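Local coordinates for glycoside hydrolase family protein (Novosphingobium sp. PP1Y, PDB 6Q2F) that probably removes terminal alpha-L-rhamnose from glycosides by hydrolysis, and binds a sodium ion, at residues His574-Glu586 / Met598-Trp610. Residues are numbered along the deposited sequence; the frame is centred on the assembly and turned at random.
With NA (sodium ion), chain B.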
ATOM      1  N   HIS A 574      16.263   5.386  15.393  1.00 20.78           N
ATOM      2  CA  HIS A 574      17.615   4.860  15.513  1.00 24.05           C
ATOM      3  C   HIS A 574      18.343   5.446  16.705  1.00 28.25           C
ATOM      4  O   HIS A 574      19.070   4.731  17.403  1.00 32.71           O
ATOM      5  CB  HIS A 574      18.370   5.108  14.209  1.00 21.30           C
ATOM      6  CG  HIS A 574      17.777   4.355  13.060  1.00 23.83           C
ATOM      7  ND1 HIS A 574      17.992   4.695  11.743  1.00 28.66           N
ATOM      8  CD2 HIS A 574      16.929   3.295  13.047  1.00 18.01           C
ATOM      9  CE1 HIS A 574      17.302   3.877  10.966  1.00 29.55           C
ATOM     10  NE2 HIS A 574      16.661   3.008  11.731  1.00 25.85           N
ATOM     11  N   GLU A 575      18.150   6.738  16.961  1.00 23.79           N
ATOM     12  CA  GLU A 575      18.749   7.347  18.138  1.00 21.16           C
ATOM     13  C   GLU A 575      18.270   6.683  19.417  1.00 26.45           C
ATOM     14  O   GLU A 575      18.979   6.730  20.421  1.00 31.15           O
ATOM     15  CB  GLU A 575      18.448   8.853  18.165  1.00 27.98           C
ATOM     16  CG  GLU A 575      19.215   9.636  17.076  1.00 28.36           C
ATOM     17  CD  GLU A 575      18.510  10.923  16.679  1.00 35.73           C
ATOM     18  OE1 GLU A 575      17.691  11.424  17.485  1.00 36.55           O
ATOM     19  OE2 GLU A 575      18.741  11.402  15.556  1.00 36.91           O
ATOM     20  N   ASN A 576      17.097   6.047  19.389  1.00 26.79           N
ATOM     21  CA  ASN A 576      16.537   5.344  20.534  1.00 27.99           C
ATOM     22  C   ASN A 576      16.653   3.822  20.413  1.00 31.18           C
ATOM     23  O   ASN A 576      15.941   3.097  21.114  1.00 26.91           O
ATOM     24  CB  ASN A 576      15.078   5.750  20.732  1.00 28.72           C
ATOM     25  CG  ASN A 576      14.941   7.178  21.269  1.00 31.77           C
ATOM     26  OD1 ASN A 576      14.965   7.397  22.473  1.00 34.36           O
ATOM     27  ND2 ASN A 576      14.800   8.156  20.355  1.00 24.47           N
ATOM     28  N   ASP A 577      17.527   3.325  19.530  1.00 30.84           N
ATOM     29  CA  ASP A 577      17.765   1.884  19.355  1.00 30.45           C
ATOM     30  C   ASP A 577      16.525   1.138  18.874  1.00 30.91           C
ATOM     31  O   ASP A 577      16.365  -0.047  19.154  1.00 30.53           O
ATOM     32  CB  ASP A 577      18.283   1.232  20.644  1.00 29.96           C
ATOM     33  CG  ASP A 577      19.581   1.826  21.115  1.00 37.31           C
ATOM     34  OD1 ASP A 577      20.472   2.038  20.279  1.00 37.59           O
ATOM     35  OD2 ASP A 577      19.701   2.078  22.330  1.00 50.96           O
ATOM     36  N   LEU A 578      15.647   1.828  18.162  1.00 27.87           N
ATOM     37  CA  LEU A 578      14.459   1.227  17.584  1.00 25.78           C
ATOM     38  C   LEU A 578      14.646   1.032  16.080  1.00 30.21           C
ATOM     39  O   LEU A 578      15.347   1.804  15.419  1.00 32.53           O
ATOM     40  CB  LEU A 578      13.234   2.110  17.836  1.00 27.48           C
ATOM     41  CG  LEU A 578      12.834   2.340  19.306  1.00 25.17           C
ATOM     42  CD1 LEU A 578      11.805   3.467  19.439  1.00 23.60           C
ATOM     43  CD2 LEU A 578      12.243   1.051  19.884  1.00 19.75           C
ATOM     44  N   LYS A 579      13.999  -0.004  15.543  1.00 26.50           N
ATOM     45  CA  LYS A 579      13.859  -0.169  14.101  1.00 24.73           C
ATOM     46  C   LYS A 579      12.521   0.396  13.644  1.00 26.83           C
ATOM     47  O   LYS A 579      11.600   0.592  14.436  1.00 27.79           O
ATOM     48  CB  LYS A 579      13.964  -1.642  13.705  1.00 27.52           C
ATOM     49  CG  LYS A 579      15.217  -2.334  14.162  1.00 46.40           C
ATOM     50  CD  LYS A 579      15.185  -3.822  13.807  1.00 62.50           C
ATOM     51  CE  LYS A 579      16.229  -4.615  14.598  1.00 71.56           C
ATOM     52  NZ  LYS A 579      15.803  -4.879  16.018  1.00 76.76           N
ATOM     53  N   VAL A 580      12.423   0.663  12.345  1.00 21.12           N
ATOM     54  CA  VAL A 580      11.202   1.207  11.745  1.00 17.24           C
ATOM     55  C   VAL A 580      10.680   0.228  10.704  1.00 24.39           C
ATOM     56  O   VAL A 580      11.388  -0.087   9.736  1.00 23.86           O
ATOM     57  CB  VAL A 580      11.439   2.581  11.115  1.00 25.79           C
ATOM     58  CG1 VAL A 580      10.131   3.151  10.551  1.00 22.47           C
ATOM     59  CG2 VAL A 580      12.012   3.487  12.141  1.00 25.16           C
ATOM     60  N   TYR A 581       9.461  -0.267  10.924  1.00 23.01           N
ATOM     61  CA  TYR A 581       8.626  -0.838   9.872  1.00 24.02           C
ATOM     62  C   TYR A 581       7.904   0.305   9.167  1.00 24.96           C
ATOM     63  O   TYR A 581       7.214   1.097   9.817  1.00 27.48           O
ATOM     64  CB  TYR A 581       7.597  -1.800  10.451  1.00 23.42           C
ATOM     65  CG  TYR A 581       8.138  -3.109  10.937  1.00 23.26           C
ATOM     66  CD1 TYR A 581       8.711  -3.222  12.187  1.00 24.08           C
ATOM     67  CD2 TYR A 581       8.028  -4.254  10.150  1.00 24.08           C
ATOM     68  CE1 TYR A 581       9.200  -4.430  12.625  1.00 21.90           C
ATOM     69  CE2 TYR A 581       8.478  -5.458  10.580  1.00 22.39           C
ATOM     70  CZ  TYR A 581       9.065  -5.556  11.811  1.00 26.21           C
ATOM     71  OH  TYR A 581       9.536  -6.772  12.217  1.00 22.40           O
ATOM     72  N   GLY A 582       8.033   0.386   7.847  1.00 23.18           N
ATOM     73  CA  GLY A 582       7.538   1.578   7.176  1.00 14.94           C
ATOM     74  C   GLY A 582       6.659   1.277   5.977  1.00 25.52           C
ATOM     75  O   GLY A 582       7.140   0.820   4.936  1.00 22.32           O
ATOM     76  N   GLU A 583       5.367   1.549   6.121  1.00 23.51           N
ATOM     77  CA  GLU A 583       4.460   1.499   4.992  1.00 24.91           C
ATOM     78  C   GLU A 583       4.484   2.852   4.305  1.00 28.17           C
ATOM     79  O   GLU A 583       5.103   3.802   4.781  1.00 26.66           O
ATOM     80  CB  GLU A 583       3.038   1.139   5.439  1.00 18.71           C
ATOM     81  CG  GLU A 583       2.889  -0.232   6.007  1.00 28.16           C
ATOM     82  CD  GLU A 583       1.416  -0.643   6.197  1.00 33.16           C
ATOM     83  OE1 GLU A 583       0.511   0.195   5.985  1.00 29.88           O
ATOM     84  OE2 GLU A 583       1.183  -1.809   6.556  1.00 30.45           O
ATOM     85  N   ALA A 584       3.786   2.951   3.185  1.00 25.69           N
ATOM     86  CA  ALA A 584       3.734   4.205   2.454  1.00 28.53           C
ATOM     87  C   ALA A 584       2.309   4.570   2.069  1.00 29.29           C
ATOM     88  O   ALA A 584       1.461   4.765   2.940  1.00 28.86           O
ATOM     89  CB  ALA A 584       4.649   4.135   1.224  1.00 29.26           C
ATOM     90  N   LEU A 585       2.048   4.745   0.779  1.00 25.50           N
ATOM     91  CA  LEU A 585       0.719   5.073   0.251  1.00 28.15           C
ATOM     92  C   LEU A 585      -0.297   3.952   0.285  1.00 29.66           C
ATOM     93  O   LEU A 585      -1.395   4.152   0.690  1.00 26.15           O
ATOM     94  CB  LEU A 585       0.794   5.710  -1.135  1.00 27.37           C
ATOM     95  CG  LEU A 585       1.767   6.861  -1.309  1.00 31.32           C
ATOM     96  CD1 LEU A 585       1.867   7.305  -2.741  1.00 25.11           C
ATOM     97  CD2 LEU A 585       1.418   8.007  -0.422  1.00 26.62           C
ATOM     98  N   GLU A 586       0.138   2.778  -0.140  1.00 24.45           N
ATOM     99  CA  GLU A 586      -0.656   1.542  -0.133  1.00 27.75           C
ATOM    100  C   GLU A 586      -1.773   1.541  -1.167  1.00 30.03           C
ATOM    101  O   GLU A 586      -1.844   0.623  -1.995  1.00 28.80           O
ATOM    102  CB  GLU A 586      -1.256   1.249   1.256  1.00 26.34           C
ATOM    103  CG  GLU A 586      -2.040  -0.085   1.286  1.00 28.85           C
ATOM    104  CD  GLU A 586      -2.632  -0.416   2.645  1.00 35.51           C
ATOM    105  OE1 GLU A 586      -3.849  -0.658   2.684  1.00 37.26           O
ATOM    106  OE2 GLU A 586      -1.896  -0.443   3.650  1.00 35.65           O
HETATM  107  N   MSE A 598       9.562   7.160   0.295  1.00 19.96           N
HETATM  108  CA  MSE A 598       8.914   7.193   1.611  1.00 23.35           C
HETATM  109  C   MSE A 598       9.355   6.023   2.495  1.00 27.97           C
HETATM  110  O   MSE A 598       9.276   6.111   3.713  1.00 29.24           O
HETATM  111  CB  MSE A 598       7.403   7.187   1.439  1.00 25.00           C
HETATM  112  CG  MSE A 598       6.852   8.495   0.909  1.00 22.30           C
HETATM  113 SE   MSE A 598       5.104   8.204   0.119  0.89 25.49          SE
HETATM  114  CE  MSE A 598       4.141   7.966   1.831  1.00 27.70           C
ATOM    115  N   ARG A 599       9.847   4.944   1.880  1.00 22.16           N
ATOM    116  CA  ARG A 599      10.242   3.768   2.643  1.00 23.26           C
ATOM    117  C   ARG A 599      11.746   3.535   2.650  1.00 26.45           C
ATOM    118  O   ARG A 599      12.214   2.613   3.320  1.00 22.67           O
ATOM    119  CB  ARG A 599       9.508   2.530   2.114  1.00 27.34           C
ATOM    120  CG  ARG A 599       8.017   2.512   2.411  1.00 28.78           C
ATOM    121  CD  ARG A 599       7.266   1.257   1.861  1.00 25.56           C
ATOM    122  NE  ARG A 599       7.026   1.392   0.437  1.00 27.99           N
ATOM    123  CZ  ARG A 599       6.069   0.768  -0.233  1.00 30.85           C
ATOM    124  NH1 ARG A 599       5.241  -0.059   0.390  1.00 30.26           N
ATOM    125  NH2 ARG A 599       5.940   0.976  -1.531  1.00 33.65           N
ATOM    126  N   SER A 600      12.514   4.382   1.968  1.00 26.15           N
ATOM    127  CA  SER A 600      13.935   4.138   1.752  1.00 27.92           C
ATOM    128  C   SER A 600      14.755   4.264   3.030  1.00 26.45           C
ATOM    129  O   SER A 600      15.866   3.732   3.104  1.00 28.84           O
ATOM    130  CB  SER A 600      14.451   5.120   0.693  1.00 26.71           C
ATOM    131  OG  SER A 600      14.286   6.451   1.161  1.00 31.53           O
ATOM    132  N   HIS A 601      14.248   4.994   4.012  1.00 24.58           N
ATOM    133  CA  HIS A 601      14.924   5.202   5.288  1.00 27.56           C
ATOM    134  C   HIS A 601      14.539   4.178   6.341  1.00 25.67           C
ATOM    135  O   HIS A 601      15.202   4.096   7.379  1.00 29.17           O
ATOM    136  CB  HIS A 601      14.614   6.604   5.830  1.00 27.46           C
ATOM    137  CG  HIS A 601      14.820   7.698   4.830  1.00 27.17           C
ATOM    138  ND1 HIS A 601      16.072   8.081   4.396  1.00 29.26           N
ATOM    139  CD2 HIS A 601      13.937   8.512   4.201  1.00 25.79           C
ATOM    140  CE1 HIS A 601      15.948   9.073   3.533  1.00 29.47           C
ATOM    141  NE2 HIS A 601      14.663   9.347   3.393  1.00 31.69           N
ATOM    142  N   ALA A 602      13.478   3.424   6.108  1.00 21.89           N
ATOM    143  CA  ALA A 602      12.995   2.495   7.112  1.00 20.47           C
ATOM    144  C   ALA A 602      13.867   1.250   7.128  1.00 22.21           C
ATOM    145  O   ALA A 602      14.491   0.888   6.130  1.00 26.41           O
ATOM    146  CB  ALA A 602      11.538   2.107   6.843  1.00 17.01           C
ATOM    147  N   ASP A 603      13.928   0.607   8.288  1.00 21.71           N
ATOM    148  CA  ASP A 603      14.659  -0.652   8.400  1.00 22.36           C
ATOM    149  C   ASP A 603      13.938  -1.774   7.680  1.00 23.26           C
ATOM    150  O   ASP A 603      14.574  -2.684   7.137  1.00 26.34           O
ATOM    151  CB  ASP A 603      14.838  -1.017   9.867  1.00 25.05           C
ATOM    152  CG  ASP A 603      15.639   0.013  10.607  1.00 32.06           C
ATOM    153  OD1 ASP A 603      15.028   0.992  11.078  1.00 30.30           O
ATOM    154  OD2 ASP A 603      16.870  -0.161  10.687  1.00 34.31           O
ATOM    155  N   ILE A 604      12.608  -1.740   7.701  1.00 18.61           N
ATOM    156  CA  ILE A 604      11.820  -2.785   7.067  1.00 21.45           C
ATOM    157  C   ILE A 604      10.732  -2.138   6.218  1.00 24.87           C
ATOM    158  O   ILE A 604       9.676  -1.744   6.741  1.00 26.38           O
ATOM    159  CB  ILE A 604      11.256  -3.751   8.113  1.00 23.72           C
ATOM    160  CG1 ILE A 604      12.407  -4.316   8.947  1.00 25.37           C
ATOM    161  CG2 ILE A 604      10.543  -4.883   7.434  1.00 20.73           C
ATOM    162  CD1 ILE A 604      11.993  -4.937  10.229  1.00 29.56           C
ATOM    163  N   PRO A 605      10.966  -1.975   4.919  1.00 24.95           N
ATOM    164  CA  PRO A 605       9.903  -1.501   4.032  1.00 25.89           C
ATOM    165  C   PRO A 605       8.722  -2.450   4.095  1.00 26.46           C
ATOM    166  O   PRO A 605       8.890  -3.665   4.185  1.00 23.04           O
ATOM    167  CB  PRO A 605      10.566  -1.506   2.650  1.00 18.24           C
ATOM    168  CG  PRO A 605      12.041  -1.393   2.951  1.00 23.89           C
ATOM    169  CD  PRO A 605      12.220  -2.217   4.193  1.00 23.73           C
HETATM  170  N   MSE A 606       7.529  -1.885   4.090  1.00 23.86           N
HETATM  171  CA  MSE A 606       6.340  -2.630   4.381  1.00 22.98           C
HETATM  172  C   MSE A 606       5.203  -2.250   3.442  1.00 24.38           C
HETATM  173  O   MSE A 606       5.047  -1.092   3.050  1.00 26.97           O
HETATM  174  CB  MSE A 606       5.909  -2.396   5.851  1.00 23.74           C
HETATM  175  CG  MSE A 606       4.809  -3.334   6.291  1.00 24.61           C
HETATM  176 SE   MSE A 606       4.632  -3.198   8.208  0.84 22.31          SE
HETATM  177  CE  MSE A 606       3.129  -4.427   8.498  1.00 20.93           C
ATOM    178  N   ALA A 607       4.423  -3.258   3.075  1.00 19.79           N
ATOM    179  CA  ALA A 607       3.277  -3.090   2.193  1.00 21.26           C
ATOM    180  C   ALA A 607       2.107  -3.847   2.820  1.00 24.76           C
ATOM    181  O   ALA A 607       2.114  -4.165   4.013  1.00 24.38           O
ATOM    182  CB  ALA A 607       3.643  -3.573   0.786  1.00 20.20           C
ATOM    183  N   ALA A 608       1.082  -4.130   2.017  1.00 23.27           N
ATOM    184  CA  ALA A 608      -0.124  -4.797   2.494  1.00 27.24           C
ATOM    185  C   ALA A 608      -0.671  -5.707   1.395  1.00 31.51           C
ATOM    186  O   ALA A 608      -0.424  -5.494   0.203  1.00 29.62           O
ATOM    187  CB  ALA A 608      -1.218  -3.786   2.922  1.00 20.33           C
ATOM    188  N   LEU A 609      -1.421  -6.730   1.807  1.00 26.25           N
ATOM    189  CA  LEU A 609      -2.203  -7.532   0.866  1.00 24.14           C
ATOM    190  C   LEU A 609      -3.480  -8.001   1.538  1.00 26.58           C
ATOM    191  O   LEU A 609      -3.426  -8.599   2.613  1.00 34.09           O
ATOM    192  CB  LEU A 609      -1.442  -8.756   0.331  1.00 25.45           C
ATOM    193  CG  LEU A 609      -2.430  -9.564  -0.543  1.00 33.45           C
ATOM    194  CD1 LEU A 609      -2.680  -8.893  -1.926  1.00 26.90           C
ATOM    195  CD2 LEU A 609      -2.054 -11.042  -0.714  1.00 35.87           C
ATOM    196  N   TRP A 610      -4.613  -7.737   0.894  1.00 24.27           N
ATOM    197  CA  TRP A 610      -5.912  -8.182   1.371  1.00 25.95           C
ATOM    198  C   TRP A 610      -6.276  -9.527   0.741  1.00 28.20           C
ATOM    199  O   TRP A 610      -5.836  -9.858  -0.361  1.00 35.59           O
ATOM    200  CB  TRP A 610      -6.997  -7.158   1.031  1.00 20.72           C
ATOM    201  CG  TRP A 610      -6.983  -5.917   1.879  1.00 34.69           C
ATOM    202  CD1 TRP A 610      -5.889  -5.259   2.351  1.00 38.10           C
ATOM    203  CD2 TRP A 610      -8.119  -5.197   2.347  1.00 38.03           C
ATOM    204  NE1 TRP A 610      -6.275  -4.178   3.089  1.00 37.39           N
ATOM    205  CE2 TRP A 610      -7.643  -4.119   3.103  1.00 40.06           C
ATOM    206  CE3 TRP A 610      -9.499  -5.365   2.202  1.00 48.85           C
ATOM    207  CZ2 TRP A 610      -8.495  -3.198   3.707  1.00 39.06           C
ATOM    208  CZ3 TRP A 610     -10.344  -4.455   2.811  1.00 50.27           C
ATOM    209  CH2 TRP A 610      -9.836  -3.385   3.555  1.00 45.78           C
TER
HETATM  210 NA    NA B1201      -1.916  -0.047   6.003  1.00 37.66          NA
HETATM  211  O   HOH W   1       7.859   4.279   5.398  1.00 28.89           O
HETATM  212  O   HOH W   2      -4.566  -2.290   4.510  1.00 34.43           O
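One carboxylate oxygen, Asp603 OD1, takes two N-H groups from residues 574-586. His574 NE2 gives an almost straight hydrogen bond of 2.7 Å to Asp603 OD1, lying in the imidazole plane and using the syn lone pair, with ring and carboxylate turned 80° apart. The amide of Val580 meets the same oxygen from the anti side, out of the carboxylate plane, at 2.9 Å from Val580 N to Asp603 OD1. An alanine in place of Asp603 would probably leave the Val580 amide and the His574 imidazole without their shared acceptor, setting the ring free to turn at the end of helix 543-575.

From there the strands run parallel: Ile604 N hydrogen-bonds to Val580 O, Gly582 N to Ile604 O, and Met606 N to Gly582 O. Tyr581 and Ile604 point the same way, and Ile604 CD1 sits over one face of the phenol ring in a CH-pi contact, 3.6 Å from the Tyr581 ring centroid. The selenium of Met606, a selenomethionine, approaches that ring obliquely, while the hydroxyl of Tyr581 hydrogen-bonds to Glu127. Arg599 runs alongside Ala584, whose CB rests over one face of the guanidinium, offset toward the rim, and Arg599 NH1 reaches Met606 O at 2.9 Å; Asp595 and Asp625 also hold this arginine.

Further along, Glu586 CG lies anti to the backbone N (chi1 -177°), and the extended chain carries OE2 past Ala608 CB to the sodium ion, 2.4 Å from Glu586 OE2. Glu583 OE1 binds the sodium at the same distance; Asp503, Ser504 and Glu644 complete the site. A water links Glu586 OE1 to Trp610 NE1. Two neighbouring parallel strands, with sodium-binding glutamates following the first, fit what is probably the catalytic (beta/alpha)8-type barrel of such glycosidases, the sodium lying beside the loop after strand 579-582.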